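Local coordinates for putative restriction endonuclease domain-containing protein (Anabaena variabilis, PDB 3OT2) that is of unknown function but is probably a nuclease of the PD-(D/E)XK superfamily, related to putative restriction endonucleases of the Uma2 (DUF820) family, at residues Ile10-Asp13 with Glu14-Leu18; Thr120-Thr123 with Lys124-His128; Leu175-Ile179 with Lys180-Ser184. All blocks are in the same frame, centred on the assembly; numbering follows the deposited sequence.

Contact 1 (Ile10-Asp13 with Glu14-Leu18). With BU1 (1,4-butanediol), chain E.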
loop_
_atom_site.group_PDB
_atom_site.type_symbol
_atom_site.label_atom_id
_atom_site.label_comp_id
_atom_site.label_asym_id
_atom_site.label_seq_id
_atom_site.Cartn_x
_atom_site.Cartn_y
_atom_site.Cartn_z
ATOM N N ILE A 10 17.894 -19.881 6.275
ATOM C CA ILE A 10 18.588 -19.981 4.988
ATOM C C ILE A 10 19.140 -18.603 4.558
ATOM O O ILE A 10 18.509 -17.572 4.811
ATOM C CB ILE A 10 17.628 -20.596 3.920
ATOM C CG1 ILE A 10 18.345 -20.922 2.603
ATOM C CG2 ILE A 10 16.353 -19.757 3.694
ATOM C CD1 ILE A 10 17.886 -22.198 1.962
ATOM N N THR A 11 20.326 -18.598 3.919
ATOM C CA THR A 11 20.957 -17.378 3.398
ATOM C C THR A 11 20.560 -17.202 1.943
ATOM O O THR A 11 20.044 -18.148 1.335
ATOM C CB THR A 11 22.497 -17.413 3.538
ATOM O OG1 THR A 11 23.042 -18.419 2.683
ATOM C CG2 THR A 11 22.966 -17.588 4.971
ATOM N N LEU A 12 20.836 -16.013 1.370
ATOM C CA LEU A 12 20.542 -15.741 -0.034
ATOM C C LEU A 12 21.403 -16.652 -0.940
ATOM O O LEU A 12 20.857 -17.268 -1.848
ATOM C CB LEU A 12 20.745 -14.246 -0.362
ATOM C CG LEU A 12 20.617 -13.836 -1.836
ATOM C CD1 LEU A 12 19.225 -14.102 -2.386
ATOM C CD2 LEU A 12 20.986 -12.393 -2.030
ATOM N N ASP A 13 22.718 -16.786 -0.649
ATOM C CA ASP A 13 23.659 -17.629 -1.410
ATOM C C ASP A 13 23.184 -19.085 -1.455
ATOM O O ASP A 13 23.219 -19.698 -2.522
ATOM C CB ASP A 13 25.086 -17.544 -0.826
ATOM C CG ASP A 13 25.773 -16.196 -1.016
ATOM O OD1 ASP A 13 25.469 -15.497 -2.029
ATOM O OD2 ASP A 13 26.644 -15.851 -0.181
ATOM N N GLU A 14 22.689 -19.606 -0.311
ATOM C CA GLU A 14 22.124 -20.952 -0.191
ATOM C C GLU A 14 20.823 -21.051 -1.003
ATOM O O GLU A 14 20.651 -22.011 -1.752
ATOM C CB GLU A 14 21.869 -21.315 1.282
ATOM C CG GLU A 14 23.121 -21.687 2.063
ATOM C CD GLU A 14 23.003 -21.643 3.577
ATOM O OE1 GLU A 14 21.864 -21.662 4.098
ATOM O OE2 GLU A 14 24.061 -21.608 4.247
ATOM N N PHE A 15 19.933 -20.042 -0.882
ATOM C CA PHE A 15 18.655 -19.992 -1.609
ATOM C C PHE A 15 18.859 -20.079 -3.127
ATOM O O PHE A 15 18.101 -20.773 -3.803
ATOM C CB PHE A 15 17.854 -18.705 -1.260
ATOM C CG PHE A 15 16.683 -18.436 -2.189
ATOM C CD1 PHE A 15 15.462 -19.071 -1.996
ATOM C CD2 PHE A 15 16.819 -17.578 -3.281
ATOM C CE1 PHE A 15 14.397 -18.853 -2.881
ATOM C CE2 PHE A 15 15.754 -17.373 -4.171
ATOM C CZ PHE A 15 14.551 -18.006 -3.957
ATOM N N LEU A 16 19.851 -19.341 -3.659
ATOM C CA LEU A 16 20.127 -19.265 -5.091
ATOM C C LEU A 16 20.668 -20.586 -5.669
ATOM O O LEU A 16 20.633 -20.764 -6.882
ATOM C CB LEU A 16 21.073 -18.100 -5.398
ATOM C CG LEU A 16 20.491 -16.684 -5.191
ATOM C CD1 LEU A 16 21.584 -15.649 -5.175
ATOM C CD2 LEU A 16 19.430 -16.326 -6.241
ATOM N N LYS A 17 21.113 -21.517 -4.818
ATOM C CA LYS A 17 21.585 -22.828 -5.272
ATOM C C LYS A 17 20.399 -23.791 -5.432
ATOM O O LYS A 17 20.540 -24.822 -6.089
ATOM C CB LYS A 17 22.628 -23.416 -4.296
ATOM C CG LYS A 17 23.943 -22.638 -4.227
ATOM C CD LYS A 17 24.783 -23.097 -3.045
ATOM C CE LYS A 17 25.877 -22.126 -2.692
ATOM N NZ LYS A 17 26.521 -22.488 -1.401
ATOM N N LEU A 18 19.237 -23.458 -4.827
ATOM C CA LEU A 18 18.023 -24.283 -4.848
ATOM C C LEU A 18 17.359 -24.315 -6.246
ATOM O O LEU A 18 17.568 -23.389 -7.045
ATOM C CB LEU A 18 17.006 -23.792 -3.796
ATOM C CG LEU A 18 17.478 -23.712 -2.333
ATOM C CD1 LEU A 18 16.421 -23.066 -1.463
ATOM C CD2 LEU A 18 17.847 -25.082 -1.775
HETATM C C1 BU1 E . 17.346 -19.598 -8.452
HETATM C C2 BU1 E . 16.682 -19.784 -7.086
HETATM C C3 BU1 E . 15.403 -20.581 -7.345
HETATM C C4 BU1 E . 14.671 -20.852 -6.047
HETATM O O5 BU1 E . 18.647 -19.060 -8.246
HETATM O O6 BU1 E . 13.441 -21.513 -6.412
#
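The Phe15 ring has Leu12 O at its edge, near the ring plane, and on the Leu12 side its CD2 meets Leu12 CD1 at 4.3 Å; the ring of Tyr27 also meets it, the planes at about 35°. Obliquely to the ring lies the bound 1,4-butanediol, whose C4 is 3.5 Å from Phe15 CZ; the diol is held by a 3.0 Å hydrogen bond from its O5 to Leu16 O and a further one to Pro19 O. With CG anti to the backbone N (chi1 167°), the ring is directed off the turn to this ligand. Trimmed to an alanine, Phe15 would lose its ring, which is likely to deprive the diol of the aromatic carbons nearest it and open a gap beside Leu12. The helix start is closed by a capping box: Glu14 N donates to Thr11 OG1 (3.2 Å), and Thr11 N returns a weak bond to Glu14 OE1 (3.4 Å). Ile10 CD1 and Leu18 CD1 meet tip to tip, 3.8 Å apart. Leu12 CG rests against Leu16 CD1. This N-terminal turn is a surface element: Ile10, Phe15 and Leu18 lie on Ile32 of strand 31-34, and Leu12, Phe15 and Leu16 on Ser77 of strand 76-78.

Contact 2 (Thr120-Thr123 with Lys124-His128). With EDO (1,2-ethanediol), chain G; EDO (1,2-ethanediol), chain K.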
loop_
_atom_site.group_PDB
_atom_site.type_symbol
_atom_site.label_atom_id
_atom_site.label_comp_id
_atom_site.label_asym_id
_atom_site.label_seq_id
_atom_site.Cartn_x
_atom_site.Cartn_y
_atom_site.Cartn_z
ATOM N N THR A 120 0.551 -6.869 1.033
ATOM C CA THR A 120 1.591 -6.357 1.936
ATOM C C THR A 120 2.966 -6.769 1.388
ATOM O O THR A 120 3.817 -5.911 1.252
ATOM C CB THR A 120 1.328 -6.834 3.352
ATOM O OG1 THR A 120 0.216 -6.086 3.842
ATOM C CG2 THR A 120 2.526 -6.648 4.297
ATOM N N LYS A 121 3.159 -8.055 1.039
ATOM C CA LYS A 121 4.423 -8.558 0.491
ATOM C C LYS A 121 4.814 -7.787 -0.782
ATOM O O LYS A 121 5.968 -7.372 -0.912
ATOM C CB LYS A 121 4.321 -10.065 0.192
ATOM C CG LYS A 121 5.543 -10.674 -0.484
ATOM C CD LYS A 121 5.286 -12.103 -0.965
ATOM C CE LYS A 121 4.488 -12.104 -2.251
ATOM N NZ LYS A 121 4.025 -13.468 -2.648
ATOM N N VAL A 122 3.852 -7.584 -1.695
ATOM C CA VAL A 122 4.057 -6.874 -2.964
ATOM C C VAL A 122 4.504 -5.443 -2.716
ATOM O O VAL A 122 5.424 -4.977 -3.394
ATOM C CB VAL A 122 2.765 -6.929 -3.829
ATOM C CG1 VAL A 122 2.798 -5.878 -4.919
ATOM C CG2 VAL A 122 2.606 -8.300 -4.449
ATOM N N THR A 123 3.851 -4.741 -1.761
ATOM C CA THR A 123 4.197 -3.348 -1.421
ATOM C C THR A 123 5.627 -3.310 -0.879
ATOM O O THR A 123 6.403 -2.474 -1.329
ATOM C CB THR A 123 3.172 -2.747 -0.454
ATOM O OG1 THR A 123 1.929 -2.771 -1.130
ATOM C CG2 THR A 123 3.488 -1.318 -0.113
ATOM N N LYS A 124 5.985 -4.247 0.020
ATOM C CA LYS A 124 7.358 -4.337 0.542
ATOM C C LYS A 124 8.356 -4.551 -0.611
ATOM O O LYS A 124 9.416 -3.933 -0.614
ATOM C CB LYS A 124 7.507 -5.486 1.541
ATOM C CG LYS A 124 6.798 -5.303 2.869
ATOM C CD LYS A 124 7.053 -6.541 3.688
ATOM C CE LYS A 124 6.288 -6.521 4.962
ATOM N NZ LYS A 124 6.661 -7.678 5.817
ATOM N N ASN A 125 8.032 -5.445 -1.559
ATOM C CA ASN A 125 8.900 -5.730 -2.712
ATOM C C ASN A 125 9.104 -4.487 -3.573
ATOM O O ASN A 125 10.237 -4.203 -3.964
ATOM C CB ASN A 125 8.340 -6.887 -3.561
ATOM C CG ASN A 125 8.564 -8.245 -2.929
ATOM O OD1 ASN A 125 9.362 -8.411 -1.986
ATOM N ND2 ASN A 125 7.880 -9.253 -3.441
ATOM N N ILE A 126 8.035 -3.717 -3.822
ATOM C CA ILE A 126 8.132 -2.489 -4.609
ATOM C C ILE A 126 8.996 -1.492 -3.848
ATOM O O ILE A 126 9.889 -0.885 -4.440
ATOM C CB ILE A 126 6.742 -1.902 -4.984
ATOM C CG1 ILE A 126 6.018 -2.808 -6.018
ATOM C CG2 ILE A 126 6.892 -0.469 -5.538
ATOM C CD1 ILE A 126 4.530 -2.506 -6.231
ATOM N N LEU A 127 8.770 -1.342 -2.533
ATOM C CA LEU A 127 9.555 -0.369 -1.772
ATOM C C LEU A 127 11.037 -0.772 -1.701
ATOM O O LEU A 127 11.895 0.111 -1.716
ATOM C CB LEU A 127 8.949 -0.130 -0.383
ATOM C CG LEU A 127 7.534 0.494 -0.391
ATOM C CD1 LEU A 127 6.894 0.388 0.976
ATOM C CD2 LEU A 127 7.541 1.949 -0.897
ATOM N N HIS A 128 11.339 -2.086 -1.680
ATOM C CA HIS A 128 12.720 -2.611 -1.679
ATOM C C HIS A 128 13.381 -2.268 -3.034
ATOM O O HIS A 128 14.538 -1.860 -3.053
ATOM C CB HIS A 128 12.741 -4.132 -1.400
ATOM C CG HIS A 128 14.114 -4.741 -1.406
ATOM N ND1 HIS A 128 14.954 -4.617 -0.322
ATOM C CD2 HIS A 128 14.739 -5.464 -2.367
ATOM C CE1 HIS A 128 16.072 -5.242 -0.655
ATOM N NE2 HIS A 128 15.986 -5.773 -1.881
HETATM C C1 EDO G . 6.479 -10.637 3.338
HETATM O O1 EDO G . 5.640 -9.784 4.136
HETATM C C2 EDO G . 7.917 -10.531 3.834
HETATM O O2 EDO G . 8.322 -11.735 4.513
HETATM C C1 EDO K . -0.665 -0.440 -0.690
HETATM O O1 EDO K . -0.821 -1.710 -1.317
HETATM C C2 EDO K . -0.151 -0.638 0.739
HETATM O O2 EDO K . -1.146 -1.277 1.541
#
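Thr120 and Lys124 lie side by side one turn apart on helix 119-131, the crossover helix of the beta-alpha-beta unit formed with strands 108-112 and 136-141. Thr120 CG2 touches Lys124 CE at 3.8 Å, and between their backbones Lys124 N donates to Thr120 O (3.0 Å) in a nearly straight bond. The same i to i+4 pattern continues through Asn125 N to Lys121 O, Ile126 N to Val122 O and Leu127 N to Thr123 O. Alongside these bonds, Val122 CG1 and Ile126 CD1 meet at 4.0 Å, both side chains pointing the same way, and Leu127 CD1 approaches Thr123 CG2. On another flank Lys121 and Asn125 pass at a slant, the aliphatic CG of the lysine beside ND2 of the amide.

The next shell divides the helix surface. Val122 and Ile126 press on Leu139 of strand 136-141 and on Glu111 of strand 108-112, whereas the Thr120, Thr123, Lys124 and Leu127 side meets Phe148 and Val158 of the second subunit. Polar ends are held as well: Thr120 OG1 bonds to Asp141 of the second subunit, Lys124 NZ forms a salt bridge with Asp160 of the second subunit, and Lys121 NZ bonds to Gln117 of its own chain.

Thr123 OG1 sits beside its own backbone N (chi1 -61°), from where it hydrogen-bonds to Gln119 O one turn earlier. Two 1,2-ethanediols, probably from the crystallisation liquor, complete the polar surroundings. O1 of one donates to Thr123 OG1 at 3.0 Å, and this diol also bonds Gln119 of both chains and Thr123 of the second subunit; O1 of the other accepts from Lys124 NZ at 2.9 Å.

Contact 3 (Leu175-Ile179 with Lys180-Ser184)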
loop_
_atom_site.group_PDB
_atom_site.type_symbol
_atom_site.label_atom_id
_atom_site.label_comp_id
_atom_site.label_asym_id
_atom_site.label_seq_id
_atom_site.Cartn_x
_atom_site.Cartn_y
_atom_site.Cartn_z
ATOM N N LEU A 175 4.286 6.189 -24.032
ATOM C CA LEU A 175 3.155 5.341 -23.645
ATOM C C LEU A 175 2.096 6.168 -22.926
ATOM O O LEU A 175 2.355 6.684 -21.832
ATOM C CB LEU A 175 3.606 4.168 -22.756
ATOM C CG LEU A 175 2.484 3.246 -22.227
ATOM C CD1 LEU A 175 1.643 2.656 -23.400
ATOM C CD2 LEU A 175 3.047 2.152 -21.335
ATOM N N HIS A 176 0.902 6.269 -23.521
ATOM C CA HIS A 176 -0.220 6.994 -22.908
ATOM C C HIS A 176 -1.295 5.994 -22.595
ATOM O O HIS A 176 -2.098 5.649 -23.460
ATOM C CB HIS A 176 -0.743 8.117 -23.823
ATOM C CG HIS A 176 0.315 9.081 -24.231
ATOM N ND1 HIS A 176 0.999 9.840 -23.299
ATOM C CD2 HIS A 176 0.798 9.353 -25.462
ATOM C CE1 HIS A 176 1.862 10.557 -23.990
ATOM N NE2 HIS A 176 1.775 10.297 -25.294
ATOM N N LEU A 177 -1.268 5.469 -21.368
ATOM C CA LEU A 177 -2.189 4.423 -20.960
ATOM C C LEU A 177 -3.180 4.925 -19.928
ATOM O O LEU A 177 -2.789 5.305 -18.821
ATOM C CB LEU A 177 -1.387 3.220 -20.414
ATOM C CG LEU A 177 -2.199 1.981 -20.032
ATOM C CD1 LEU A 177 -2.760 1.315 -21.285
ATOM C CD2 LEU A 177 -1.351 1.012 -19.262
ATOM N N SER A 178 -4.470 4.936 -20.295
ATOM C CA SER A 178 -5.511 5.341 -19.360
ATOM C C SER A 178 -5.904 4.159 -18.484
ATOM O O SER A 178 -5.645 3.011 -18.854
ATOM C CB SER A 178 -6.734 5.873 -20.100
ATOM O OG SER A 178 -7.375 4.839 -20.829
ATOM N N ILE A 179 -6.570 4.436 -17.357
ATOM C CA ILE A 179 -7.118 3.414 -16.449
ATOM C C ILE A 179 -8.117 2.540 -17.242
ATOM O O ILE A 179 -8.024 1.306 -17.203
ATOM C CB ILE A 179 -7.763 4.106 -15.204
ATOM C CG1 ILE A 179 -6.668 4.654 -14.242
ATOM C CG2 ILE A 179 -8.790 3.218 -14.444
ATOM C CD1 ILE A 179 -5.804 3.541 -13.473
ATOM N N LYS A 180 -9.012 3.183 -18.017
ATOM C CA LYS A 180 -10.036 2.494 -18.813
ATOM C C LYS A 180 -9.375 1.526 -19.827
ATOM O O LYS A 180 -9.830 0.387 -19.943
ATOM C CB LYS A 180 -10.968 3.521 -19.468
ATOM C CG LYS A 180 -11.307 3.353 -20.949
ATOM C CD LYS A 180 -12.591 4.085 -21.325
ATOM C CE LYS A 180 -12.479 5.594 -21.306
ATOM N NZ LYS A 180 -12.004 6.174 -22.605
ATOM N N ASP A 181 -8.267 1.941 -20.473
ATOM C CA ASP A 181 -7.541 1.106 -21.433
ATOM C C ASP A 181 -6.916 -0.097 -20.750
ATOM O O ASP A 181 -7.004 -1.207 -21.275
ATOM C CB ASP A 181 -6.438 1.900 -22.173
ATOM C CG ASP A 181 -6.926 2.885 -23.228
ATOM O OD1 ASP A 181 -8.081 2.746 -23.686
ATOM O OD2 ASP A 181 -6.147 3.801 -23.591
ATOM N N LEU A 182 -6.279 0.122 -19.589
ATOM C CA LEU A 182 -5.633 -0.944 -18.846
ATOM C C LEU A 182 -6.627 -2.047 -18.467
ATOM O O LEU A 182 -6.379 -3.213 -18.749
ATOM C CB LEU A 182 -4.999 -0.372 -17.562
ATOM C CG LEU A 182 -3.727 -1.034 -17.014
ATOM C CD1 LEU A 182 -3.204 -0.243 -15.834
ATOM C CD2 LEU A 182 -3.958 -2.455 -16.579
ATOM N N PHE A 183 -7.727 -1.687 -17.803
ATOM C CA PHE A 183 -8.673 -2.680 -17.303
ATOM C C PHE A 183 -9.622 -3.210 -18.408
ATOM O O PHE A 183 -10.249 -4.248 -18.208
ATOM C CB PHE A 183 -9.400 -2.164 -16.044
ATOM C CG PHE A 183 -8.367 -1.897 -14.958
ATOM C CD1 PHE A 183 -7.703 -2.945 -14.333
ATOM C CD2 PHE A 183 -7.984 -0.595 -14.636
ATOM C CE1 PHE A 183 -6.681 -2.699 -13.397
ATOM C CE2 PHE A 183 -6.960 -0.351 -13.700
ATOM C CZ PHE A 183 -6.313 -1.405 -13.093
ATOM N N SER A 184 -9.594 -2.619 -19.615
ATOM C CA SER A 184 -10.335 -3.156 -20.765
ATOM C C SER A 184 -9.669 -4.473 -21.241
ATOM O O SER A 184 -10.284 -5.262 -21.972
ATOM C CB SER A 184 -10.391 -2.148 -21.914
ATOM O OG SER A 184 -9.153 -2.088 -22.609
#
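Leu182 N donates to Ser178 O at 3.0 Å, the shortest of the three hydrogen bonds that close the first turn of this short helix. Ser178 is the N-cap: its OG accepts from Asp181 N at 3.1 Å. Placed between the backbone N and the carbonyl carbon (chi1 67°), that oxygen lies in front of the first turn and meets the Asp181 N-H. The Asp181 carboxylate folds back over the cap, its CG also 3.1 Å from Ser178 OG. Ser178 N, by contrast, is buried here with no partner in the model.

The third bond, Phe183 N to Ile179 O (3.1 Å), is almost straight, with an N-H...O angle of 172°. Ile179 and Phe183 run side by side, Ile179 CG2 against Phe183 CD2 at 3.9 Å. Leu177 crosses Leu182 at about a right angle, CD2 to CG, and slides its CD1 past Asp181 CB; on one ring face of Phe183, Leu182 CD2 stands above the plane, offset toward the rim. Farther along, Ser184 OG donates to Asp181 O at 2.7 Å, from 30° off the carbonyl plane, and Ser184 N adds a weak backbone bond to the same oxygen.

Apolar side chains carry the turn into the fold: Ile179, Leu182 and Phe183 rest on Val147 of strand 146-150, and Leu182 and Phe183 also on Ile45 of helix 40-57. The chemistry is thus split: the serine hydroxyl takes one amide of the helix start, with the Asp181 carboxylate close beside it, while leucine, isoleucine and phenylalanine hold the turn to the sheet and to helix 40-57. A carboxylate so placed would also be expected to interact favourably with the helix dipole.

Overall arrangement
The three contacts follow one another along the chain, and all are local contacts along or at the start of a helix. Contact 2 lies nearest the chain centre and is buried, partly by the second subunit; contact 3 is also largely buried, but within its own chain, and contact 1 is a surface turn beside the bound butanediol. Contacts 1 and 3 both begin a short helix with a hydroxyl cap, while contact 2, inside a longer helix, has backbone bonds, with polar ends such as those of Thr120 and Lys124 reaching the second subunit. Contacts 2 and 3 share strands 136-141 and 146-150 as packing partners, whereas contact 1 rests on the small two-stranded sheets.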